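Local coordinates for tyrocidine synthase 2 (PDB 6TA8), which is a large multidomain peptide synthetase of the nonribosomal type, represented here by a region that includes its condensation domain, at residues 72-77 and 190-195; 287-292 and 296-301; 328-333 and 377-382. One frame throughout, in Å; residues are numbered along the deposited sequence.

Interaction 1: residues 72-77 and 190-195; sequences VRQAFQ and QEIVLP
Where Gln-74 and Ala-75 meet Ile-192, the shortest polar bond, Gln-77 N to Arg-73 O at 2.8 Å, runs within the helix rather than across the contact. No hydrogen bond joins the helical segment 72-77 to the irregular segment 190-195, and the meeting is small, burying 117 Å² in all. Ile-192 supplies the larger share of it. Its CG1 branch stands beside the backbone N (chi1 -54°) and runs on fully extended, which carries the terminal CD1 methyl out to the helix backbone. There CD1 lies 3.3 Å from Gln-74 O, beside the carbonyl bond rather than off its end, as the C-O...CD1 angle of about 104° tells. The same methyl rests against Ala-75 CA at 3.8 Å, while Ala-75 CB stays more distant. Beside it comes the aliphatic base of Gln-74, whose CG is 4.0 Å from Ile-192 CD1. This glutamine has CG anti to the backbone N (chi1 -163°) and an outstretched chain, crossing the isoleucine at a slant and leading its amide past the hydrophobic touch. One methyl thus fits against a patch of helix surface made of a carbonyl, an alpha carbon and a methylene. On the flank of the helix turned away from the loop, Phe-76 turns its edge to Val-72 O, with CD2 3.1 Å away. Ala-182 of helix 169-187 touches both Ala-75 and Ile-192, and Gln-185 OE1 takes a hydrogen bond from Val-193 N. Phe-179 of that helix meets the ring of Phe-76, and Phe-111 of strand 110-115 touches Val-72 and Arg-73. The loop that follows helix 169-187 therefore turns back along helix 69-82, which also packs on helix 169-187 and strand 110-115.

Interaction 2: residues 287-292 and 296-301; sequences LAVKDW and NGVVIN
Asn-296 and Lys-290 bury the most surface here, and their ends meet through a single polar contact, with Val-289 and Val-298 forming a looser apolar touch beside them. Lys-290 leaves helix 277-293 with CG anti to the backbone N and stays extended until its last torsion, where a bend (chi4 60°) turns the ammonium group to the asparagine. NZ donates a hydrogen bond to Asn-296 OD1, modelled at 2.4 Å, so short that its exact length is doubtful. As modelled, NZ comes in tilted from the amide plane, a geometry that shares the doubt over the length. The methylene before the ammonium group follows closely, CE lying 3.5 Å from Asn-296 OD1. ND2 of Asn-296 is farther off, 3.8 Å from Lys-290 NZ, and the carbonyl end of the amide makes the contact.

Nearer the sheet, Val-289 points at the strand and brings CG1 to 4.5 Å from Val-298 CB, a loose approach. Val-298 also touches Leu-331 and Ile-383, side chains of the strands flanking its own. Only three residues separate the segments, so this is a short helix-to-strand connection, which brings the end of the helix back against the start of the strand. Its chemistry is divided: a valine pair lies toward the sheet, and a charged-to-neutral bond lies at the more exposed edge. Because the amide offers an acceptor but no negative charge, the bond would probably ease the lysine's charge without neutralising it.

Interaction 3: residues 328-333 and 377-382; sequences PVVLDM and FTLRPE
Pro-328 and Pro-381 bring the two backbones nearest, with 6.6 Å between CA atoms, and no hydrogen bond links the strand segment 328-333 to the irregular segment 377-382. Contact is made wholly by apolar side chains. CD2 of Leu-379 is the central probe: it lies 3.8 Å from Pro-328 CB, equally near that ring's CG, and reaches Val-330 CG2 at 4.1 Å. The leucine crosses both residues at about a right angle. Its chi1 of -96°, off a staggered position, together with chi2 of 55° brings CD2 against CB and CG of Pro-328. Pro-381 completes the group, its CG 3.9 Å from Pro-328 CB, so the strand's proline receives two neighbours on the same carbon. Val-330 places CG2 beside its backbone N, anti to the carbonyl carbon, within reach of the leucine. Leu-227 of helix 221-229 and Thr-231 touch both Val-330 and Leu-379, while Val-299 of the neighbouring strand 297-304 touches both prolines. This is packing on a sheet face: the approach loop to strand 383-390 lies against the outermost strand 325-332 in an alpha/beta lobe of the condensation-domain fold.

In the fold
Interaction 1 comes first along the chain, then interactions 2 and 3, in series. Its centre is 47 Å from that of interaction 2 and 45 Å from that of interaction 3, on the opposite side of the chain's centre. This fits the two-lobed condensation-domain fold, whose lobes each carry a sheet and helices. Interactions 2 and 3 have centres only 10 Å apart and share the six-stranded mixed sheet, where strands 297-304 and 325-332 pair antiparallel; Ile-300 O lies 2.8 Å from Val-329 N, probably a hydrogen bond. Helix 277-293 and the loop before strand 383-390 thus pack on opposite faces of this part of the sheet.

Interaction 1: residues 72-77 and 190-195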
loop_
_atom_site.group_PDB
_atom_site.type_symbol
_atom_site.label_atom_id
_atom_site.label_comp_id
_atom_site.label_asym_id
_atom_site.label_seq_id
_atom_site.Cartn_x
_atom_site.Cartn_y
_atom_site.Cartn_z
ATOM N N VAL A 72 17.250 -20.034 -3.584
ATOM C CA VAL A 72 16.275 -18.974 -3.827
ATOM C C VAL A 72 15.156 -19.484 -4.724
ATOM O O VAL A 72 13.974 -19.200 -4.493
ATOM C CB VAL A 72 16.969 -17.738 -4.430
ATOM C CG1 VAL A 72 15.950 -16.674 -4.819
ATOM C CG2 VAL A 72 17.991 -17.173 -3.455
ATOM N N ARG A 73 15.508 -20.249 -5.759
ATOM C CA ARG A 73 14.491 -20.825 -6.631
ATOM C C ARG A 73 13.633 -21.836 -5.882
ATOM O O ARG A 73 12.404 -21.840 -6.024
ATOM C CB ARG A 73 15.145 -21.475 -7.851
ATOM C CG ARG A 73 15.858 -20.496 -8.769
ATOM C CD ARG A 73 16.605 -21.223 -9.876
ATOM N NE ARG A 73 15.691 -21.844 -10.830
ATOM C CZ ARG A 73 15.301 -21.275 -11.965
ATOM N NH1 ARG A 73 15.746 -20.069 -12.291
ATOM N NH2 ARG A 73 14.465 -21.911 -12.775
ATOM N N GLN A 74 14.260 -22.697 -5.076
ATOM C CA GLN A 74 13.503 -23.682 -4.311
ATOM C C GLN A 74 12.576 -23.016 -3.304
ATOM O O GLN A 74 11.488 -23.532 -3.025
ATOM C CB GLN A 74 14.458 -24.643 -3.600
ATOM C CG GLN A 74 13.799 -25.922 -3.109
ATOM C CD GLN A 74 14.793 -26.897 -2.508
ATOM O OE1 GLN A 74 15.853 -26.502 -2.022
ATOM N NE2 GLN A 74 14.453 -28.181 -2.538
ATOM N N ALA A 75 12.984 -21.872 -2.752
ATOM C CA ALA A 75 12.123 -21.151 -1.822
ATOM C C ALA A 75 10.928 -20.542 -2.544
ATOM O O ALA A 75 9.785 -20.668 -2.090
ATOM C CB ALA A 75 12.924 -20.070 -1.095
ATOM N N PHE A 76 11.171 -19.883 -3.680
ATOM C CA PHE A 76 10.082 -19.238 -4.405
ATOM C C PHE A 76 9.177 -20.255 -5.090
ATOM O O PHE A 76 7.978 -19.999 -5.254
ATOM C CB PHE A 76 10.641 -18.245 -5.422
ATOM C CG PHE A 76 10.956 -16.897 -4.836
ATOM C CD1 PHE A 76 9.959 -15.949 -4.672
ATOM C CD2 PHE A 76 12.245 -16.582 -4.440
ATOM C CE1 PHE A 76 10.243 -14.710 -4.129
ATOM C CE2 PHE A 76 12.535 -15.345 -3.897
ATOM C CZ PHE A 76 11.533 -14.408 -3.741
ATOM N N GLN A 77 9.720 -21.407 -5.495
ATOM C CA GLN A 77 8.871 -22.467 -6.032
ATOM C C GLN A 77 7.846 -22.928 -5.005
ATOM O O GLN A 77 6.732 -23.320 -5.372
ATOM C CB GLN A 77 9.725 -23.648 -6.495
ATOM C CG GLN A 77 10.405 -23.443 -7.841
ATOM C CD GLN A 77 9.461 -23.636 -9.008
ATOM O OE1 GLN A 77 8.535 -24.444 -8.946
ATOM N NE2 GLN A 77 9.692 -22.893 -10.085
ATOM N N GLN A 190 16.177 -29.407 4.436
ATOM C CA GLN A 190 14.844 -29.846 4.817
ATOM C C GLN A 190 13.867 -29.581 3.678
ATOM O O GLN A 190 14.065 -28.672 2.867
ATOM C CB GLN A 190 14.360 -29.128 6.080
ATOM C CG GLN A 190 15.296 -29.213 7.273
ATOM C CD GLN A 190 14.768 -28.441 8.469
ATOM O OE1 GLN A 190 13.680 -27.867 8.419
ATOM N NE2 GLN A 190 15.536 -28.425 9.553
ATOM N N GLU A 191 12.811 -30.385 3.622
ATOM C CA GLU A 191 11.721 -30.093 2.702
ATOM C C GLU A 191 10.925 -28.907 3.230
ATOM O O GLU A 191 10.509 -28.891 4.392
ATOM C CB GLU A 191 10.818 -31.315 2.523
ATOM C CG GLU A 191 10.528 -32.101 3.793
ATOM C CD GLU A 191 9.743 -33.368 3.514
ATOM O OE1 GLU A 191 9.271 -33.531 2.368
ATOM O OE2 GLU A 191 9.597 -34.201 4.434
ATOM N N ILE A 192 10.722 -27.909 2.374
ATOM C CA ILE A 192 10.167 -26.632 2.810
ATOM C C ILE A 192 8.730 -26.836 3.275
ATOM O O ILE A 192 7.868 -27.281 2.508
ATOM C CB ILE A 192 10.249 -25.587 1.690
ATOM C CG1 ILE A 192 11.688 -25.481 1.181
ATOM C CG2 ILE A 192 9.748 -24.241 2.186
ATOM C CD1 ILE A 192 11.873 -24.489 0.060
ATOM N N VAL A 193 8.469 -26.509 4.539
ATOM C CA VAL A 193 7.144 -26.625 5.140
ATOM C C VAL A 193 6.764 -25.251 5.671
ATOM O O VAL A 193 7.373 -24.754 6.627
ATOM C CB VAL A 193 7.105 -27.678 6.256
ATOM C CG1 VAL A 193 5.730 -27.708 6.912
ATOM C CG2 VAL A 193 7.469 -29.050 5.705
ATOM N N LEU A 194 5.765 -24.637 5.056
ATOM C CA LEU A 194 5.259 -23.333 5.449
ATOM C C LEU A 194 4.008 -23.487 6.301
ATOM O O LEU A 194 3.351 -24.531 6.273
ATOM C CB LEU A 194 4.955 -22.490 4.204
ATOM C CG LEU A 194 6.169 -22.165 3.327
ATOM C CD1 LEU A 194 5.771 -21.322 2.124
ATOM C CD2 LEU A 194 7.249 -21.465 4.141
ATOM N N PRO A 195 3.656 -22.469 7.092
ATOM C CA PRO A 195 2.468 -22.574 7.948
ATOM C C PRO A 195 1.202 -22.856 7.150
ATOM O O PRO A 195 1.150 -22.702 5.928
ATOM C CB PRO A 195 2.399 -21.201 8.627
ATOM C CG PRO A 195 3.809 -20.730 8.642
ATOM C CD PRO A 195 4.420 -21.238 7.366
#

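Interaction 2: residues 287-292 and 296-301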
loop_
_atom_site.group_PDB
_atom_site.type_symbol
_atom_site.label_atom_id
_atom_site.label_comp_id
_atom_site.label_asym_id
_atom_site.label_seq_id
_atom_site.Cartn_x
_atom_site.Cartn_y
_atom_site.Cartn_z
ATOM N N LEU A 287 -3.610 20.161 10.391
ATOM C CA LEU A 287 -3.038 21.456 10.742
ATOM C C LEU A 287 -1.962 21.878 9.753
ATOM O O LEU A 287 -1.770 23.078 9.525
ATOM C CB LEU A 287 -2.465 21.412 12.157
ATOM C CG LEU A 287 -3.369 20.807 13.228
ATOM C CD1 LEU A 287 -2.608 20.670 14.531
ATOM C CD2 LEU A 287 -4.620 21.647 13.418
ATOM N N ALA A 288 -1.251 20.915 9.164
ATOM C CA ALA A 288 -0.234 21.244 8.172
ATOM C C ALA A 288 -0.861 21.868 6.932
ATOM O O ALA A 288 -0.396 22.905 6.445
ATOM C CB ALA A 288 0.564 19.994 7.804
ATOM N N VAL A 289 -1.926 21.252 6.412
ATOM C CA VAL A 289 -2.622 21.806 5.254
ATOM C C VAL A 289 -3.226 23.164 5.587
ATOM O O VAL A 289 -3.325 24.040 4.719
ATOM C CB VAL A 289 -3.695 20.815 4.755
ATOM C CG1 VAL A 289 -4.391 21.350 3.513
ATOM C CG2 VAL A 289 -3.071 19.455 4.474
ATOM N N LYS A 290 -3.628 23.369 6.844
ATOM C CA LYS A 290 -4.182 24.658 7.245
ATOM C C LYS A 290 -3.123 25.753 7.193
ATOM O O LYS A 290 -3.365 26.841 6.660
ATOM C CB LYS A 290 -4.787 24.556 8.645
ATOM C CG LYS A 290 -5.326 25.871 9.183
ATOM C CD LYS A 290 -5.921 25.700 10.570
ATOM C CE LYS A 290 -6.402 27.029 11.131
ATOM N NZ LYS A 290 -7.442 27.653 10.268
ATOM N N ASP A 291 -1.939 25.484 7.745
ATOM C CA ASP A 291 -0.859 26.463 7.699
ATOM C C ASP A 291 -0.242 26.595 6.314
ATOM O O ASP A 291 0.508 27.548 6.079
ATOM C CB ASP A 291 0.229 26.095 8.708
ATOM C CG ASP A 291 -0.080 26.590 10.103
ATOM O OD1 ASP A 291 -0.302 27.808 10.267
ATOM O OD2 ASP A 291 -0.104 25.761 11.037
ATOM N N TRP A 292 -0.539 25.674 5.400
ATOM C CA TRP A 292 0.073 25.646 4.077
ATOM C C TRP A 292 -0.868 26.135 2.984
ATOM O O TRP A 292 -0.492 26.996 2.183
ATOM C CB TRP A 292 0.557 24.223 3.767
ATOM C CG TRP A 292 1.143 24.051 2.405
ATOM C CD1 TRP A 292 2.347 24.513 1.964
ATOM C CD2 TRP A 292 0.554 23.353 1.306
ATOM N NE1 TRP A 292 2.543 24.151 0.654
ATOM C CE2 TRP A 292 1.456 23.438 0.226
ATOM C CE3 TRP A 292 -0.647 22.669 1.129
ATOM C CZ2 TRP A 292 1.192 22.864 -1.010
ATOM C CZ3 TRP A 292 -0.901 22.099 -0.087
ATOM C CH2 TRP A 292 0.010 22.200 -1.148
ATOM N N ASN A 296 -9.711 25.203 6.084
ATOM C CA ASN A 296 -10.206 24.671 7.346
ATOM C C ASN A 296 -10.930 23.344 7.153
ATOM O O ASN A 296 -11.562 22.855 8.098
ATOM C CB ASN A 296 -11.126 25.682 8.042
ATOM C CG ASN A 296 -10.354 26.812 8.699
ATOM O OD1 ASN A 296 -9.540 26.585 9.595
ATOM N ND2 ASN A 296 -10.605 28.037 8.256
ATOM N N GLY A 297 -10.852 22.751 5.964
ATOM C CA GLY A 297 -11.441 21.456 5.695
ATOM C C GLY A 297 -10.807 20.798 4.487
ATOM O O GLY A 297 -10.757 21.393 3.406
ATOM N N VAL A 298 -10.311 19.576 4.657
ATOM C CA VAL A 298 -9.656 18.842 3.580
ATOM C C VAL A 298 -10.147 17.400 3.611
ATOM O O VAL A 298 -10.338 16.818 4.684
ATOM C CB VAL A 298 -8.116 18.918 3.693
ATOM C CG1 VAL A 298 -7.631 18.327 5.012
ATOM C CG2 VAL A 298 -7.452 18.230 2.509
ATOM N N VAL A 299 -10.374 16.833 2.430
ATOM C CA VAL A 299 -10.822 15.453 2.286
ATOM C C VAL A 299 -9.623 14.608 1.882
ATOM O O VAL A 299 -9.014 14.842 0.831
ATOM C CB VAL A 299 -11.958 15.335 1.257
ATOM C CG1 VAL A 299 -12.392 13.887 1.114
ATOM C CG2 VAL A 299 -13.134 16.211 1.663
ATOM N N ILE A 300 -9.285 13.626 2.713
ATOM C CA ILE A 300 -8.123 12.769 2.508
ATOM C C ILE A 300 -8.598 11.390 2.073
ATOM O O ILE A 300 -9.620 10.892 2.559
ATOM C CB ILE A 300 -7.266 12.675 3.786
ATOM C CG1 ILE A 300 -6.989 14.071 4.348
ATOM C CG2 ILE A 300 -5.960 11.943 3.510
ATOM C CD1 ILE A 300 -6.055 14.898 3.497
ATOM N N ASN A 301 -7.852 10.777 1.153
ATOM C CA ASN A 301 -8.116 9.408 0.710
ATOM C C ASN A 301 -7.228 8.480 1.528
ATOM O O ASN A 301 -6.106 8.150 1.139
ATOM C CB ASN A 301 -7.864 9.267 -0.786
ATOM C CG ASN A 301 -8.283 7.913 -1.327
ATOM O OD1 ASN A 301 -7.704 6.884 -0.978
ATOM N ND2 ASN A 301 -9.290 7.908 -2.193
#

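Interaction 3: residues 328-333 and 377-382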
loop_
_atom_site.group_PDB
_atom_site.type_symbol
_atom_site.label_atom_id
_atom_site.label_comp_id
_atom_site.label_asym_id
_atom_site.label_seq_id
_atom_site.Cartn_x
_atom_site.Cartn_y
_atom_site.Cartn_z
ATOM N N PRO A 328 -12.832 8.083 1.948
ATOM C CA PRO A 328 -12.506 9.475 2.271
ATOM C C PRO A 328 -12.721 9.790 3.745
ATOM O O PRO A 328 -13.671 9.320 4.375
ATOM C CB PRO A 328 -13.471 10.272 1.387
ATOM C CG PRO A 328 -14.646 9.370 1.225
ATOM C CD PRO A 328 -14.101 7.965 1.209
ATOM N N VAL A 329 -11.816 10.599 4.288
ATOM C CA VAL A 329 -11.888 11.082 5.662
ATOM C C VAL A 329 -11.907 12.603 5.621
ATOM O O VAL A 329 -11.106 13.218 4.906
ATOM C CB VAL A 329 -10.710 10.565 6.510
ATOM C CG1 VAL A 329 -10.718 11.206 7.891
ATOM C CG2 VAL A 329 -10.761 9.049 6.620
ATOM N N VAL A 330 -12.820 13.205 6.377
ATOM C CA VAL A 330 -13.020 14.649 6.377
ATOM C C VAL A 330 -12.400 15.216 7.647
ATOM O O VAL A 330 -12.917 15.013 8.750
ATOM C CB VAL A 330 -14.509 15.008 6.274
ATOM C CG1 VAL A 330 -14.698 16.517 6.322
ATOM C CG2 VAL A 330 -15.092 14.431 4.998
ATOM N N LEU A 331 -11.288 15.930 7.493
ATOM C CA LEU A 331 -10.622 16.577 8.612
ATOM C C LEU A 331 -11.192 17.973 8.827
ATOM O O LEU A 331 -11.573 18.663 7.878
ATOM C CB LEU A 331 -9.115 16.659 8.369
ATOM C CG LEU A 331 -8.410 15.335 8.072
ATOM C CD1 LEU A 331 -6.936 15.566 7.776
ATOM C CD2 LEU A 331 -8.584 14.368 9.232
ATOM N N ASP A 332 -11.249 18.385 10.092
ATOM C CA ASP A 332 -11.825 19.666 10.480
ATOM C C ASP A 332 -10.761 20.498 11.182
ATOM O O ASP A 332 -10.237 20.091 12.225
ATOM C CB ASP A 332 -13.040 19.471 11.389
ATOM C CG ASP A 332 -13.980 20.663 11.374
ATOM O OD1 ASP A 332 -13.763 21.588 10.562
ATOM O OD2 ASP A 332 -14.938 20.676 12.176
ATOM N N MET A 333 -10.446 21.660 10.608
ATOM C CA MET A 333 -9.494 22.599 11.189
ATOM C C MET A 333 -10.192 23.845 11.728
ATOM O O MET A 333 -9.605 24.927 11.755
ATOM C CB MET A 333 -8.432 22.988 10.162
ATOM C CG MET A 333 -7.420 21.895 9.864
ATOM S SD MET A 333 -8.075 20.590 8.806
ATOM C CE MET A 333 -8.004 21.379 7.201
ATOM N N PHE A 377 -21.647 9.201 -4.035
ATOM C CA PHE A 377 -20.185 9.139 -3.998
ATOM C C PHE A 377 -19.574 10.362 -4.681
ATOM O O PHE A 377 -18.927 10.267 -5.722
ATOM C CB PHE A 377 -19.673 7.845 -4.637
ATOM C CG PHE A 377 -20.372 6.609 -4.154
ATOM C CD1 PHE A 377 -19.948 5.960 -3.007
ATOM C CD2 PHE A 377 -21.454 6.093 -4.850
ATOM C CE1 PHE A 377 -20.590 4.822 -2.562
ATOM C CE2 PHE A 377 -22.101 4.956 -4.410
ATOM C CZ PHE A 377 -21.669 4.320 -3.262
ATOM N N THR A 378 -19.797 11.527 -4.071
ATOM C CA THR A 378 -19.386 12.797 -4.655
ATOM C C THR A 378 -18.047 13.302 -4.135
ATOM O O THR A 378 -17.492 14.240 -4.718
ATOM C CB THR A 378 -20.455 13.869 -4.406
ATOM O OG1 THR A 378 -20.624 14.061 -2.996
ATOM C CG2 THR A 378 -21.780 13.454 -5.019
ATOM N N LEU A 379 -17.518 12.714 -3.066
ATOM C CA LEU A 379 -16.259 13.177 -2.496
ATOM C C LEU A 379 -15.095 12.755 -3.386
ATOM O O LEU A 379 -14.892 11.561 -3.632
ATOM C CB LEU A 379 -16.085 12.625 -1.083
ATOM C CG LEU A 379 -16.504 13.527 0.081
ATOM C CD1 LEU A 379 -17.944 13.982 -0.072
ATOM C CD2 LEU A 379 -16.305 12.806 1.403
ATOM N N ARG A 380 -14.333 13.736 -3.874
ATOM C CA ARG A 380 -13.149 13.492 -4.694
ATOM C C ARG A 380 -11.919 13.974 -3.939
ATOM O O ARG A 380 -11.507 15.134 -4.089
ATOM C CB ARG A 380 -13.263 14.194 -6.050
ATOM C CG ARG A 380 -14.589 13.984 -6.746
ATOM C CD ARG A 380 -14.570 12.705 -7.572
ATOM N NE ARG A 380 -15.919 12.243 -7.877
ATOM C CZ ARG A 380 -16.688 11.560 -7.035
ATOM N NH1 ARG A 380 -17.906 11.191 -7.406
ATOM N NH2 ARG A 380 -16.244 11.241 -5.827
ATOM N N PRO A 381 -11.301 13.130 -3.115
ATOM C CA PRO A 381 -10.117 13.570 -2.372
ATOM C C PRO A 381 -8.928 13.757 -3.298
ATOM O O PRO A 381 -8.744 13.012 -4.264
ATOM C CB PRO A 381 -9.873 12.428 -1.373
ATOM C CG PRO A 381 -11.119 11.591 -1.398
ATOM C CD PRO A 381 -11.688 11.753 -2.772
ATOM N N GLU A 382 -8.119 14.774 -2.999
ATOM C CA GLU A 382 -6.919 15.061 -3.768
ATOM C C GLU A 382 -5.636 14.688 -3.040
ATOM O O GLU A 382 -4.562 14.737 -3.650
ATOM C CB GLU A 382 -6.874 16.547 -4.155
ATOM C CG GLU A 382 -7.741 16.892 -5.355
ATOM C CD GLU A 382 -7.897 18.386 -5.555
ATOM O OE1 GLU A 382 -7.972 19.117 -4.546
ATOM O OE2 GLU A 382 -7.948 18.829 -6.723
#